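Local structure of phytase (Citrobacter braakii, 3ZHC) at residues T366-Q370 against M411-F417; L400-E405 against S416-L420. The protein is a phytase of the histidine phosphatase superfamily (branch 2), a family built on a mixed alpha/beta fold. The protein carries 2 engineered substitutions. One frame throughout, in Å; residues are numbered along the deposited sequence. Where two conformers were deposited one is given.

Both contacts gather around the start of helix 414-424, with centres about 8 Å apart. Phe417 packs in both; Ser416 meets the loop in contact 2, whereas in contact 1 it only completes the Ser413 cap. Contact 1 adds strand 412-413 to strand 366-375 of the large mixed sheet; backbone hydrogen bonds and apolar side chains dominate, and no touching residue is exposed. Contact 2 lays the loop 400-405 against the first two turns of the same helix, running from buried leucine and phenylalanine to exposed glutamate and arginine, with a serine hydroxyl, a water and a long salt bridge. The Cys403-Cys412 disulfide and a probable Ser413 N to Glu405 O hydrogen bond tie them together.

Contact 1: residues T366-Q370 against M411-F417; sequences TDWVQ and MCSLKSF
Residues 366-370 run extended in strand 366-375 of the large mixed sheet of the histidine phosphatase fold; the two-residue strand 412-413 adds to it antiparallel before the chain turns into helix 414-424. At the start, Thr366 OG1 accepts from Trp368 NE1 (2.8 Å), holding the m-rotamer indole back along its own strand. Asp367 O receives Leu414 N at 2.9 Å, so the first helical residue is still tied to the sheet, and Asp367 CB lies 3.6 Å from Leu414 CD2. Trp368 and Ser413 form the non-hydrogen-bonded pair, CA to CA 4.4 Å; Trp368 CE3 comes 3.4 Å from Ser413 CA, while Trp368 CA makes a CA-H...O contact with Cys412 O at 3.2 Å. Val369 and Cys412 are the hydrogen-bonded pair, CA to CA 5.1 Å: Val369 N donates to Cys412 O at 2.7 Å and Cys412 N to Val369 O at 3.0 Å. Val369, a t rotamer, sends CG1 over the face of the Phe417 ring, 3.9 Å from its centroid, a CH-pi contact, and CG2 to within 3.9 Å of Leu414 CD1. Beyond the ladder, Gln370 CB packs 4.0 Å from Met411 CG. Ser413, chi1 p, is the N-cap, its OG accepting from Ser416 N at 3.2 Å. The chemistry implies a strand-to-helix junction held by backbone pairing, by the Ser413 cap and by apolar contact of Val369 with Leu414 and Phe417.

Contact 2: residues L400-E405 against S416-L420; sequences LIACEE and SFSRL
This is a loop-on-helix contact beside the large mixed sheet of the histidine phosphatase fold: the connection between strands 394-398 and 412-413 crosses the first turns of helix 414-424, and the Cys403-Cys412 disulfide fastens the loop to the short strand preceding that helix. Leu400 to Cys403 form a type I beta turn, with Ile401 pointing away from the helix and packing on Gln252 of the second subunit. The nearest CA atoms are those of Cys403 and Ser416, 5.4 Å apart. On the apolar flank Leu400 CD1 meets the edge of the Phe417 ring at CD1, 3.5 Å away, and Leu400 CD2 lies 3.8 Å from Leu420 CD2. Leu420, chi1 t and chi2 p, also brings CD1 to 3.5 Å from Ala402 CB. Helix 282-301 and strand 366-375 supply further neighbours of Phe417, so the Leu400-Phe417 end reaches the interior, while Ala402 and Leu420 lie nearer the surface. The other flank is polar and largely exposed. Glu404 OE2 and Arg419 NH2 form a long salt bridge of 3.7 Å, at the edge of the guanidinium. A water accepts from Glu404 N (3.0 Å) and donates to Ser416 O (2.8 Å), bridging loop and helix although that carbonyl already accepts from Leu420 N at 3.1 Å. The direct hydrogen bond from the loop backbone goes to the Ser416 hydroxyl, chi1 m: its OG accepts from Glu405 N at 2.9 Å.

Contact 1: residues T366-Q370 against M411-F417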
loop_
_atom_site.group_PDB
_atom_site.type_symbol
_atom_site.label_atom_id
_atom_site.label_comp_id
_atom_site.label_asym_id
_atom_site.label_seq_id
_atom_site.Cartn_x
_atom_site.Cartn_y
_atom_site.Cartn_z
ATOM N N THR B 366 8.124 -30.052 -19.697
ATOM C CA THR B 366 8.751 -28.732 -19.572
ATOM C C THR B 366 8.741 -28.294 -18.110
ATOM O O THR B 366 7.729 -28.461 -17.422
ATOM C CB THR B 366 8.026 -27.646 -20.409
ATOM O OG1 THR B 366 6.632 -27.691 -20.140
ATOM C CG2 THR B 366 8.248 -27.868 -21.888
ATOM N N ASP B 367 9.861 -27.728 -17.648
ATOM C CA ASP B 367 10.025 -27.303 -16.241
ATOM C C ASP B 367 9.724 -25.805 -16.054
ATOM O O ASP B 367 10.205 -24.962 -16.819
ATOM C CB ASP B 367 11.426 -27.631 -15.760
ATOM C CG ASP B 367 11.738 -29.138 -15.838
ATOM O OD1 ASP B 367 10.872 -29.964 -15.446
ATOM O OD2 ASP B 367 12.852 -29.489 -16.287
ATOM N N TRP B 368 8.919 -25.504 -15.021
ATOM C CA TRP B 368 8.475 -24.147 -14.696
ATOM C C TRP B 368 8.719 -23.837 -13.217
ATOM O O TRP B 368 8.695 -24.741 -12.382
ATOM C CB TRP B 368 6.992 -23.985 -15.049
ATOM C CG TRP B 368 6.702 -24.426 -16.472
ATOM C CD1 TRP B 368 6.416 -25.700 -16.894
ATOM C CD2 TRP B 368 6.693 -23.607 -17.646
ATOM N NE1 TRP B 368 6.221 -25.723 -18.252
ATOM C CE2 TRP B 368 6.382 -24.455 -18.746
ATOM C CE3 TRP B 368 6.902 -22.238 -17.882
ATOM C CZ2 TRP B 368 6.281 -23.974 -20.064
ATOM C CZ3 TRP B 368 6.804 -21.758 -19.197
ATOM C CH2 TRP B 368 6.495 -22.626 -20.269
ATOM N N VAL B 369 8.952 -22.551 -12.912
ATOM C CA VAL B 369 9.251 -22.086 -11.555
ATOM C C VAL B 369 8.177 -21.142 -11.046
ATOM O O VAL B 369 7.913 -20.126 -11.685
ATOM C CB VAL B 369 10.622 -21.342 -11.483
ATOM C CG1 VAL B 369 10.914 -20.879 -10.049
ATOM C CG2 VAL B 369 11.735 -22.215 -11.987
ATOM N N GLN B 370 7.559 -21.484 -9.900
ATOM C CA GLN B 370 6.583 -20.611 -9.228
ATOM C C GLN B 370 7.198 -20.078 -7.947
ATOM O O GLN B 370 7.856 -20.831 -7.215
ATOM C CB GLN B 370 5.278 -21.345 -8.900
ATOM C CG GLN B 370 4.135 -20.360 -8.575
ATOM C CD GLN B 370 2.825 -21.031 -8.382
ATOM O OE1 GLN B 370 2.698 -21.937 -7.558
ATOM N NE2 GLN B 370 1.809 -20.593 -9.138
ATOM N N MET B 411 3.739 -18.919 -14.229
ATOM C CA MET B 411 5.056 -19.459 -13.844
ATOM C C MET B 411 6.133 -19.167 -14.880
ATOM O O MET B 411 5.874 -19.221 -16.076
ATOM C CB MET B 411 5.000 -20.971 -13.654
ATOM C CG MET B 411 3.945 -21.475 -12.694
ATOM S SD MET B 411 4.142 -23.230 -12.468
ATOM C CE MET B 411 2.598 -23.663 -11.671
ATOM N N CYS B 412 7.337 -18.863 -14.398
ATOM C CA CYS B 412 8.477 -18.616 -15.250
ATOM C C CYS B 412 8.984 -19.959 -15.769
ATOM O O CYS B 412 8.856 -20.961 -15.084
ATOM C CB CYS B 412 9.554 -17.891 -14.444
ATOM S SG CYS B 412 10.962 -17.391 -15.345
ATOM N N SER B 413 9.550 -19.983 -16.984
ATOM C CA SER B 413 10.146 -21.233 -17.495
ATOM C C SER B 413 11.459 -21.404 -16.736
ATOM O O SER B 413 12.048 -20.411 -16.268
ATOM C CB SER B 413 10.358 -21.231 -19.018
ATOM O OG SER B 413 11.431 -20.404 -19.419
ATOM N N LEU B 414 11.911 -22.649 -16.605
ATOM C CA LEU B 414 13.146 -22.959 -15.870
ATOM C C LEU B 414 14.373 -22.162 -16.397
ATOM O O LEU B 414 15.120 -21.577 -15.589
ATOM C CB LEU B 414 13.426 -24.469 -15.897
ATOM C CG LEU B 414 14.559 -25.002 -15.016
ATOM C CD1 LEU B 414 14.264 -24.770 -13.536
ATOM C CD2 LEU B 414 14.772 -26.470 -15.297
ATOM N N LYS B 415 14.566 -22.132 -17.730
ATOM C CA LYS B 415 15.707 -21.405 -18.328
ATOM C C LYS B 415 15.541 -19.878 -18.197
ATOM O O LYS B 415 16.512 -19.177 -18.011
ATOM C CB LYS B 415 15.939 -21.826 -19.792
ATOM C CG LYS B 415 16.425 -23.283 -19.935
ATOM C CD LYS B 415 16.946 -23.598 -21.351
ATOM C CE LYS B 415 15.870 -23.394 -22.412
ATOM N NZ LYS B 415 16.371 -23.682 -23.791
ATOM N N SER B 416 14.289 -19.385 -18.300
ATOM C CA SER B 416 13.992 -17.940 -18.100
ATOM C C SER B 416 14.298 -17.522 -16.660
ATOM O O SER B 416 14.815 -16.429 -16.426
ATOM C CB SER B 416 12.524 -17.584 -18.419
ATOM O OG SER B 416 12.291 -17.499 -19.798
ATOM N N PHE B 417 13.957 -18.401 -15.702
ATOM C CA PHE B 417 14.262 -18.170 -14.291
ATOM C C PHE B 417 15.773 -18.119 -14.087
ATOM O O PHE B 417 16.285 -17.168 -13.492
ATOM C CB PHE B 417 13.630 -19.254 -13.384
ATOM C CG PHE B 417 13.955 -19.081 -11.922
ATOM C CD1 PHE B 417 13.321 -18.085 -11.170
ATOM C CD2 PHE B 417 14.899 -19.904 -11.293
ATOM C CE1 PHE B 417 13.619 -17.903 -9.798
ATOM C CE2 PHE B 417 15.204 -19.734 -9.924
ATOM C CZ PHE B 417 14.557 -18.727 -9.178
#

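Contact 2: residues L400-E405 against S416-L420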
loop_
_atom_site.group_PDB
_atom_site.type_symbol
_atom_site.label_atom_id
_atom_site.label_comp_id
_atom_site.label_asym_id
_atom_site.label_seq_id
_atom_site.Cartn_x
_atom_site.Cartn_y
_atom_site.Cartn_z
ATOM N N LEU B 400 7.377 -12.858 -11.014
ATOM C CA LEU B 400 8.692 -12.572 -11.580
ATOM C C LEU B 400 8.398 -12.067 -12.988
ATOM O O LEU B 400 8.430 -12.835 -13.952
ATOM C CB LEU B 400 9.607 -13.810 -11.600
ATOM C CG LEU B 400 10.448 -14.107 -10.381
ATOM C CD1 LEU B 400 11.111 -15.465 -10.522
ATOM C CD2 LEU B 400 11.491 -13.015 -10.195
ATOM N N ILE B 401 8.117 -10.766 -13.086
ATOM C CA ILE B 401 7.708 -10.108 -14.352
ATOM C C ILE B 401 8.811 -10.100 -15.446
ATOM O O ILE B 401 8.507 -10.247 -16.639
ATOM C CB ILE B 401 7.230 -8.653 -14.091
ATOM C CG1 ILE B 401 5.993 -8.632 -13.180
ATOM C CG2 ILE B 401 6.898 -7.938 -15.396
ATOM C CD1 ILE B 401 5.632 -7.253 -12.718
ATOM N N ALA B 402 10.072 -9.935 -15.027
ATOM C CA ALA B 402 11.233 -9.875 -15.953
ATOM C C ALA B 402 11.484 -11.147 -16.801
ATOM O O ALA B 402 12.214 -11.074 -17.803
ATOM C CB ALA B 402 12.508 -9.521 -15.175
ATOM N N CYS B 403 10.898 -12.298 -16.402
ATOM C CA CYS B 403 11.038 -13.568 -17.157
ATOM C C CYS B 403 10.552 -13.443 -18.589
ATOM O O CYS B 403 9.529 -12.808 -18.848
ATOM C CB CYS B 403 10.271 -14.716 -16.476
ATOM S SG CYS B 403 11.059 -15.389 -15.032
ATOM N N GLU B 404 11.291 -14.057 -19.512
ATOM C CA GLU B 404 10.956 -14.022 -20.942
ATOM C C GLU B 404 9.761 -14.910 -21.248
ATOM O O GLU B 404 8.764 -14.447 -21.803
ATOM C CB GLU B 404 12.139 -14.493 -21.786
ATOM C CG GLU B 404 13.380 -13.634 -21.704
ATOM C CD GLU B 404 13.367 -12.457 -22.657
ATOM O OE1 GLU B 404 12.355 -11.709 -22.681
ATOM O OE2 GLU B 404 14.383 -12.276 -23.385
ATOM N N GLU B 405 9.882 -16.189 -20.873
ATOM C CA GLU B 405 8.880 -17.208 -21.147
ATOM C C GLU B 405 8.023 -17.442 -19.901
ATOM O O GLU B 405 8.562 -17.786 -18.836
ATOM C CB GLU B 405 9.566 -18.524 -21.552
ATOM C CG GLU B 405 10.674 -18.406 -22.657
ATOM C CD GLU B 405 11.788 -19.480 -22.507
ATOM O OE1 GLU B 405 11.474 -20.701 -22.490
ATOM O OE2 GLU B 405 12.979 -19.083 -22.387
ATOM N N SER B 416 14.289 -19.385 -18.300
ATOM C CA SER B 416 13.992 -17.940 -18.100
ATOM C C SER B 416 14.298 -17.522 -16.660
ATOM O O SER B 416 14.815 -16.429 -16.426
ATOM C CB SER B 416 12.524 -17.584 -18.419
ATOM O OG SER B 416 12.291 -17.499 -19.798
ATOM N N PHE B 417 13.957 -18.401 -15.702
ATOM C CA PHE B 417 14.262 -18.170 -14.291
ATOM C C PHE B 417 15.773 -18.119 -14.087
ATOM O O PHE B 417 16.285 -17.168 -13.492
ATOM C CB PHE B 417 13.630 -19.254 -13.384
ATOM C CG PHE B 417 13.955 -19.081 -11.922
ATOM C CD1 PHE B 417 13.321 -18.085 -11.170
ATOM C CD2 PHE B 417 14.899 -19.904 -11.293
ATOM C CE1 PHE B 417 13.619 -17.903 -9.798
ATOM C CE2 PHE B 417 15.204 -19.734 -9.924
ATOM C CZ PHE B 417 14.557 -18.727 -9.178
ATOM N N SER B 418 16.473 -19.139 -14.593
ATOM C CA SER B 418 17.939 -19.224 -14.477
ATOM C C SER B 418 18.656 -18.045 -15.158
ATOM O O SER B 418 19.612 -17.516 -14.621
ATOM C CB SER B 418 18.450 -20.544 -15.053
ATOM O OG SER B 418 19.821 -20.716 -14.780
ATOM N N ARG B 419 18.177 -17.645 -16.338
ATOM C CA ARG B 419 18.786 -16.519 -17.086
ATOM C C ARG B 419 18.574 -15.157 -16.401
ATOM O O ARG B 419 19.414 -14.279 -16.520
ATOM C CB ARG B 419 18.320 -16.510 -18.570
ATOM C CG ARG B 419 19.106 -17.555 -19.429
ATOM C CD ARG B 419 18.657 -17.630 -20.933
ATOM N NE ARG B 419 18.362 -16.296 -21.507
ATOM C CZ ARG B 419 17.131 -15.760 -21.684
ATOM N NH1 ARG B 419 15.999 -16.426 -21.350
ATOM N NH2 ARG B 419 17.030 -14.536 -22.215
ATOM N N LEU B 420 17.457 -15.004 -15.691
ATOM C CA LEU B 420 17.204 -13.797 -14.874
ATOM C C LEU B 420 18.209 -13.713 -13.727
ATOM O O LEU B 420 18.673 -12.623 -13.387
ATOM C CB LEU B 420 15.785 -13.811 -14.332
ATOM C CG LEU B 420 15.267 -12.599 -13.581
ATOM C CD1 LEU B 420 15.390 -11.318 -14.404
ATOM C CD2 LEU B 420 13.831 -12.854 -13.210
HETATM O O HOH W 1 14.016 -14.762 -18.564
#